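Local coordinates for protein 6-phosphogluconolactonase (Trypanosoma cruzi, PDB 6VYE) that probably hydrolyses 6-phosphogluconolactone to 6-phosphogluconate, the second step of the oxidative pentose phosphate pathway, at residues F80-E84 with N95-A99; V112-D116 with Y138-I142. All blocks are in the same frame, centred on the assembly; numbering follows the deposited sequence.

Contact 1 of 2, residues F80-E84 with N95-A99; sequences FFGDE and NYNMA
The carboxylate of Glu84 accepts hydrogen bonds from two backbone NH groups in the first turn of helix 95-104. Asn95 N donates to Glu84 OE1 at 2.8 Å, and Tyr96 N donates to Glu84 OE2 at 2.9 Å. Glu84 reaches them with chi1 t and chi2 p, from a CA 5.8 Å from the CA of Asn95. A third bond runs from the Asn95 side chain (chi1 m), whose ND2 donates to Asp83 O at 3.0 Å. Asp83 is extended, with chi1 p, and its OD2 is hydrogen-bonded to Ser176 OG. Gly82, with phi/psi of -68/-31, breaks strand 77-85 between Phe81 and Asp83. Before the break, Phe81 (chi1 m) points its CA-to-CB bond toward the helix. Its CZ lies 3.7 Å from Tyr96 CD1 and its CE1 lies 3.9 Å from Ala99 CB. The Phe81 and Tyr96 rings meet obliquely, centroids 6.0 Å apart and planes at 88°. Ala99 N donates a hydrogen bond to Asn95 O at 3.0 Å, as in a regular helical turn. The contact joins a strand of the Rossmann-like sheet to the start of the helix that follows it. A buried acidic group is thus matched by amide donors that the helix itself cannot satisfy.

Contact 2 of 2, residues V112-D116 with Y138-I142; sequences VVPVD and YEKKI
In this Rossmann-like alpha/beta fold, the loop of residues 112-116 runs extended beside helix 128-146. The nearest CA pairs are Val115 with Tyr138 at 5.9 Å and Val113 with Lys141 at 8.2 Å. Tyr138 and Lys141, one turn apart with chi1 t, both direct their CA-to-CB bonds toward the loop. Tyr138 OH donates to Val113 O at 2.7 Å, and the same hydroxyl accepts from Phe81 N of strand 77-85. Lys141 NZ makes a weak hydrogen bond to Pro114 O at 3.2 Å. It also donates to water 1 at 3.0 Å. That water accepts a weak bond from Asp116 N at 3.4 Å, so it links the lysine to the loop backbone. Asp116 O is taken up by Ser134 OG of the same helix. Lys141 CD packs 3.5 Å from Val113 CG1. Val115 (chi1 t) sets CG2 over the face of the Tyr138 ring in a CH-pi contact, 3.5 Å from the centroid and 3° off the ring normal.

In the fold
Contacts 1 and 2 follow one another along the chain, and their centres lie 11 Å apart. Strand 77-85, part of contact 1, also touches both segments of contact 2. Phe81 N is 2.9 Å from Tyr138 OH, a probable hydrogen bond that ties the strand to helix 128-146. Packing adds to this: Phe80 CE2 lies 3.7 Å from Val113 CG1, and Phe81 CD2 lies 3.7 Å from Val113 O. The 112-116 loop also touches helix 95-104, where Val112 and Pro114 meet Tyr96. A bound phosphate ion lies about 4 Å from the side chain of Asp83 in contact 1. It probably comes from the crystallisation liquor, but a site for the substrate's phosphate is possible.

Contact 1 of 2, residues F80-E84 with N95-A99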
ATOM      1  N   PHE A  80      -8.566   4.346  -1.427  1.00 12.79           N
ATOM      2  CA  PHE A  80      -7.964   3.945  -2.724  1.00 14.02           C
ATOM      3  C   PHE A  80      -7.234   2.620  -2.511  1.00 13.57           C
ATOM      4  O   PHE A  80      -7.137   2.177  -1.388  1.00 13.53           O
ATOM      5  CB  PHE A  80      -6.977   5.012  -3.181  1.00 13.74           C
ATOM      6  CG  PHE A  80      -7.582   6.359  -3.490  1.00 14.28           C
ATOM      7  CD1 PHE A  80      -7.877   7.266  -2.479  1.00 14.31           C
ATOM      8  CD2 PHE A  80      -7.823   6.746  -4.800  1.00 15.18           C
ATOM      9  CE1 PHE A  80      -8.425   8.513  -2.760  1.00 14.58           C
ATOM     10  CE2 PHE A  80      -8.400   7.981  -5.080  1.00 15.85           C
ATOM     11  CZ  PHE A  80      -8.713   8.858  -4.056  1.00 15.32           C
ATOM     12  N   PHE A  81      -6.722   2.026  -3.572  1.00 15.35           N
ATOM     13  CA  PHE A  81      -5.979   0.746  -3.511  1.00 16.79           C
ATOM     14  C   PHE A  81      -4.565   0.983  -4.009  1.00 17.73           C
ATOM     15  O   PHE A  81      -4.412   1.636  -5.053  1.00 19.02           O
ATOM     16  CB  PHE A  81      -6.734  -0.331  -4.281  1.00 17.11           C
ATOM     17  CG  PHE A  81      -8.024  -0.684  -3.599  1.00 15.70           C
ATOM     18  CD1 PHE A  81      -8.070  -1.717  -2.676  1.00 15.30           C
ATOM     19  CD2 PHE A  81      -9.144   0.111  -3.786  1.00 16.40           C
ATOM     20  CE1 PHE A  81      -9.253  -2.007  -2.017  1.00 15.25           C
ATOM     21  CE2 PHE A  81     -10.312  -0.152  -3.083  1.00 17.29           C
ATOM     22  CZ  PHE A  81     -10.366  -1.228  -2.218  1.00 16.13           C
ATOM     23  N   GLY A  82      -3.594   0.521  -3.223  1.00 16.44           N
ATOM     24  CA  GLY A  82      -2.174   0.560  -3.604  1.00 18.00           C
ATOM     25  C   GLY A  82      -1.924  -0.390  -4.756  1.00 17.71           C
ATOM     26  O   GLY A  82      -1.014  -0.165  -5.505  1.00 15.37           O
ATOM     27  N   ASP A  83      -2.691  -1.473  -4.809  1.00 19.38           N
ATOM     28  CA  ASP A  83      -2.711  -2.415  -5.946  1.00 21.52           C
ATOM     29  C   ASP A  83      -4.050  -3.151  -5.979  1.00 20.03           C
ATOM     30  O   ASP A  83      -4.832  -3.142  -4.973  1.00 17.03           O
ATOM     31  CB  ASP A  83      -1.521  -3.387  -5.913  1.00 22.48           C
ATOM     32  CG  ASP A  83      -1.566  -4.416  -4.810  1.00 27.00           C
ATOM     33  OD1 ASP A  83      -2.172  -4.123  -3.746  1.00 32.33           O
ATOM     34  OD2 ASP A  83      -0.972  -5.508  -5.020  1.00 31.10           O
ATOM     35  N   GLU A  84      -4.280  -3.769  -7.130  1.00 19.13           N
ATOM     36  CA  GLU A  84      -5.474  -4.591  -7.395  1.00 19.68           C
ATOM     37  C   GLU A  84      -5.097  -5.652  -8.425  1.00 19.98           C
ATOM     38  O   GLU A  84      -4.412  -5.301  -9.396  1.00 18.25           O
ATOM     39  CB  GLU A  84      -6.623  -3.729  -7.925  1.00 19.23           C
ATOM     40  CG  GLU A  84      -7.917  -4.516  -8.064  1.00 18.81           C
ATOM     41  CD  GLU A  84      -8.354  -5.210  -6.773  1.00 18.55           C
ATOM     42  OE1 GLU A  84      -7.753  -6.288  -6.423  1.00 18.97           O
ATOM     43  OE2 GLU A  84      -9.264  -4.675  -6.110  1.00 14.95           O
ATOM     44  N   ASN A  95      -8.696  -7.444  -4.062  1.00 17.49           N
ATOM     45  CA  ASN A  95      -8.428  -6.614  -2.850  1.00 17.86           C
ATOM     46  C   ASN A  95      -9.690  -5.807  -2.497  1.00 17.23           C
ATOM     47  O   ASN A  95     -10.035  -5.670  -1.299  1.00 17.36           O
ATOM     48  CB  ASN A  95      -7.218  -5.699  -3.061  1.00 18.26           C
ATOM     49  CG  ASN A  95      -5.905  -6.463  -3.148  1.00 18.05           C
ATOM     50  OD1 ASN A  95      -5.792  -7.558  -2.634  1.00 20.17           O
ATOM     51  ND2 ASN A  95      -4.896  -5.894  -3.779  1.00 18.25           N
ATOM     52  N   TYR A  96     -10.401  -5.314  -3.501  1.00 18.66           N
ATOM     53  CA  TYR A  96     -11.660  -4.551  -3.292  1.00 21.45           C
ATOM     54  C   TYR A  96     -12.710  -5.455  -2.607  1.00 21.04           C
ATOM     55  O   TYR A  96     -13.309  -5.027  -1.582  1.00 16.85           O
ATOM     56  CB  TYR A  96     -12.161  -3.935  -4.590  1.00 22.66           C
ATOM     57  CG  TYR A  96     -13.511  -3.310  -4.405  1.00 26.32           C
ATOM     58  CD1 TYR A  96     -13.685  -2.328  -3.445  1.00 27.34           C
ATOM     59  CD2 TYR A  96     -14.625  -3.749  -5.103  1.00 28.44           C
ATOM     60  CE1 TYR A  96     -14.924  -1.770  -3.206  1.00 28.93           C
ATOM     61  CE2 TYR A  96     -15.878  -3.193  -4.879  1.00 30.86           C
ATOM     62  CZ  TYR A  96     -16.017  -2.192  -3.933  1.00 31.58           C
ATOM     63  OH  TYR A  96     -17.217  -1.613  -3.664  1.00 37.65           O
ATOM     64  N   ASN A  97     -12.873  -6.695  -3.081  1.00 20.24           N
ATOM     65  CA  ASN A  97     -13.848  -7.663  -2.497  1.00 21.24           C
ATOM     66  C   ASN A  97     -13.577  -7.850  -0.994  1.00 21.60           C
ATOM     67  O   ASN A  97     -14.560  -7.790  -0.167  1.00 22.90           O
ATOM     68  CB  ASN A  97     -13.811  -9.006  -3.227  1.00 22.89           C
ATOM     69  CG  ASN A  97     -14.796 -10.002  -2.652  1.00 24.04           C
ATOM     70  OD1 ASN A  97     -15.990  -9.742  -2.648  1.00 28.43           O
ATOM     71  ND2 ASN A  97     -14.302 -11.118  -2.149  1.00 21.54           N
ATOM     72  N   MET A  98     -12.309  -8.040  -0.622  1.00 19.16           N
ATOM     73  CA  MET A  98     -11.900  -8.276   0.790  1.00 20.73           C
ATOM     74  C   MET A  98     -12.165  -7.009   1.631  1.00 19.37           C
ATOM     75  O   MET A  98     -12.764  -7.118   2.721  1.00 19.83           O
ATOM     76  CB  MET A  98     -10.421  -8.692   0.853  1.00 22.16           C
ATOM     77  CG  MET A  98      -9.879  -8.854   2.266  1.00 24.35           C
ATOM     78  SD  MET A  98      -9.274  -7.293   3.082  1.00 27.14           S
ATOM     79  CE  MET A  98      -7.595  -7.188   2.460  1.00 28.50           C
ATOM     80  N   ALA A  99     -11.721  -5.840   1.168  1.00 18.74           N
ATOM     81  CA  ALA A  99     -11.874  -4.546   1.879  1.00 18.87           C
ATOM     82  C   ALA A  99     -13.374  -4.255   2.058  1.00 17.66           C
ATOM     83  O   ALA A  99     -13.743  -3.759   3.119  1.00 14.89           O
ATOM     84  CB  ALA A  99     -11.162  -3.424   1.111  1.00 18.53           C
TER

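Contact 2 of 2, residues V112-D116 with Y138-I142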
ATOM      1  N   VAL A 112     -15.134   5.595  -1.621  1.00 17.04           N
ATOM      2  CA  VAL A 112     -14.617   4.255  -1.988  1.00 16.71           C
ATOM      3  C   VAL A 112     -14.219   4.323  -3.445  1.00 15.22           C
ATOM      4  O   VAL A 112     -15.099   4.541  -4.260  1.00 14.93           O
ATOM      5  CB  VAL A 112     -15.668   3.163  -1.711  1.00 17.01           C
ATOM      6  CG1 VAL A 112     -15.153   1.794  -2.119  1.00 18.31           C
ATOM      7  CG2 VAL A 112     -16.085   3.185  -0.264  1.00 18.05           C
ATOM      8  N   VAL A 113     -12.944   4.133  -3.746  1.00 15.50           N
ATOM      9  CA  VAL A 113     -12.414   4.373  -5.113  1.00 16.39           C
ATOM     10  C   VAL A 113     -11.675   3.127  -5.579  1.00 15.83           C
ATOM     11  O   VAL A 113     -10.457   3.072  -5.511  1.00 17.23           O
ATOM     12  CB  VAL A 113     -11.545   5.650  -5.113  1.00 16.36           C
ATOM     13  CG1 VAL A 113     -11.295   6.151  -6.518  1.00 15.97           C
ATOM     14  CG2 VAL A 113     -12.188   6.741  -4.252  1.00 16.18           C
ATOM     15  N   PRO A 114     -12.399   2.087  -6.044  1.00 17.46           N
ATOM     16  CA  PRO A 114     -11.784   0.858  -6.548  1.00 18.21           C
ATOM     17  C   PRO A 114     -11.133   1.062  -7.923  1.00 18.82           C
ATOM     18  O   PRO A 114     -11.437   2.041  -8.594  1.00 19.50           O
ATOM     19  CB  PRO A 114     -12.931  -0.145  -6.747  1.00 19.54           C
ATOM     20  CG  PRO A 114     -14.212   0.608  -6.391  1.00 19.81           C
ATOM     21  CD  PRO A 114     -13.860   2.071  -6.183  1.00 18.89           C
ATOM     22  N   VAL A 115     -10.231   0.167  -8.301  1.00 18.70           N
ATOM     23  CA  VAL A 115      -9.706   0.095  -9.693  1.00 21.14           C
ATOM     24  C   VAL A 115     -10.833  -0.467 -10.579  1.00 23.47           C
ATOM     25  O   VAL A 115     -11.473  -1.445 -10.173  1.00 22.21           O
ATOM     26  CB  VAL A 115      -8.418  -0.748  -9.720  1.00 21.61           C
ATOM     27  CG1 VAL A 115      -7.907  -1.004 -11.133  1.00 23.60           C
ATOM     28  CG2 VAL A 115      -7.324  -0.128  -8.866  1.00 20.56           C
ATOM     29  N   ASP A 116     -11.112   0.146 -11.725  1.00 30.03           N
ATOM     30  CA  ASP A 116     -12.061  -0.424 -12.727  1.00 35.57           C
ATOM     31  C   ASP A 116     -11.411  -1.682 -13.315  1.00 36.07           C
ATOM     32  O   ASP A 116     -10.347  -1.546 -13.912  1.00 35.47           O
ATOM     33  CB  ASP A 116     -12.451   0.594 -13.807  1.00 39.71           C
ATOM     34  CG  ASP A 116     -13.816   0.307 -14.428  1.00 45.17           C
ATOM     35  OD1 ASP A 116     -14.834   0.432 -13.712  1.00 46.58           O
ATOM     36  OD2 ASP A 116     -13.860  -0.021 -15.617  1.00 50.42           O
ATOM     37  N   TYR A 138      -7.027   4.495 -13.671  1.00 17.15           N
ATOM     38  CA  TYR A 138      -6.950   4.727 -12.211  1.00 17.13           C
ATOM     39  C   TYR A 138      -6.133   5.985 -11.937  1.00 17.75           C
ATOM     40  O   TYR A 138      -6.544   6.789 -11.090  1.00 18.65           O
ATOM     41  CB  TYR A 138      -6.426   3.494 -11.481  1.00 17.29           C
ATOM     42  CG  TYR A 138      -6.782   3.450 -10.024  1.00 16.32           C
ATOM     43  CD1 TYR A 138      -8.098   3.539  -9.622  1.00 17.77           C
ATOM     44  CD2 TYR A 138      -5.821   3.248  -9.054  1.00 17.71           C
ATOM     45  CE1 TYR A 138      -8.452   3.470  -8.286  1.00 17.65           C
ATOM     46  CE2 TYR A 138      -6.157   3.172  -7.711  1.00 17.76           C
ATOM     47  CZ  TYR A 138      -7.474   3.297  -7.326  1.00 17.41           C
ATOM     48  OH  TYR A 138      -7.841   3.238  -6.012  1.00 18.41           O
ATOM     49  N   GLU A 139      -5.028   6.190 -12.641  1.00 19.17           N
ATOM     50  CA  GLU A 139      -4.242   7.452 -12.530  1.00 20.54           C
ATOM     51  C   GLU A 139      -5.156   8.678 -12.736  1.00 20.73           C
ATOM     52  O   GLU A 139      -5.069   9.643 -11.914  1.00 19.23           O
ATOM     53  CB  GLU A 139      -3.070   7.463 -13.511  1.00 22.13           C
ATOM     54  CG  GLU A 139      -2.056   8.555 -13.211  1.00 24.69           C
ATOM     55  CD  GLU A 139      -0.597   8.247 -13.572  1.00 28.79           C
ATOM     56  OE1 GLU A 139      -0.235   7.056 -13.798  1.00 30.80           O
ATOM     57  OE2 GLU A 139       0.203   9.198 -13.588  1.00 31.90           O
ATOM     58  N   LYS A 140      -6.012   8.668 -13.764  1.00 20.45           N
ATOM     59  CA  LYS A 140      -6.892   9.831 -14.077  1.00 22.80           C
ATOM     60  C   LYS A 140      -7.887  10.016 -12.920  1.00 20.00           C
ATOM     61  O   LYS A 140      -8.125  11.148 -12.510  1.00 17.94           O
ATOM     62  CB  LYS A 140      -7.615   9.648 -15.414  1.00 27.53           C
ATOM     63  CG  LYS A 140      -6.724   9.589 -16.653  1.00 32.97           C
ATOM     64  CD  LYS A 140      -7.466   8.960 -17.864  1.00 38.42           C
ATOM     65  CE  LYS A 140      -6.578   8.233 -18.870  1.00 44.49           C
ATOM     66  NZ  LYS A 140      -7.137   6.909 -19.271  1.00 42.68           N
ATOM     67  N   LYS A 141      -8.404   8.923 -12.373  1.00 19.75           N
ATOM     68  CA  LYS A 141      -9.381   8.949 -11.264  1.00 21.55           C
ATOM     69  C   LYS A 141      -8.703   9.592 -10.044  1.00 19.84           C
ATOM     70  O   LYS A 141      -9.260  10.532  -9.492  1.00 18.54           O
ATOM     71  CB  LYS A 141      -9.885   7.521 -11.036  1.00 25.70           C
ATOM     72  CG  LYS A 141     -11.204   7.412 -10.289  1.00 29.54           C
ATOM     73  CD  LYS A 141     -11.655   5.995 -10.034  1.00 35.36           C
ATOM     74  CE  LYS A 141     -12.502   5.400 -11.129  1.00 39.38           C
ATOM     75  NZ  LYS A 141     -12.600   3.932 -10.940  1.00 44.84           N
ATOM     76  N   ILE A 142      -7.498   9.136  -9.678  1.00 19.36           N
ATOM     77  CA  ILE A 142      -6.747   9.655  -8.501  1.00 19.15           C
ATOM     78  C   ILE A 142      -6.484  11.154  -8.716  1.00 19.04           C
ATOM     79  O   ILE A 142      -6.607  11.909  -7.743  1.00 18.33           O
ATOM     80  CB  ILE A 142      -5.433   8.884  -8.257  1.00 18.56           C
ATOM     81  CG1 ILE A 142      -5.652   7.399  -7.957  1.00 19.50           C
ATOM     82  CG2 ILE A 142      -4.643   9.571  -7.141  1.00 19.12           C
ATOM     83  CD1 ILE A 142      -4.362   6.575  -7.916  1.00 19.69           C
TER
HETATM   84  O   HOH W   1     -10.313   3.287 -12.711  1.00 23.79           O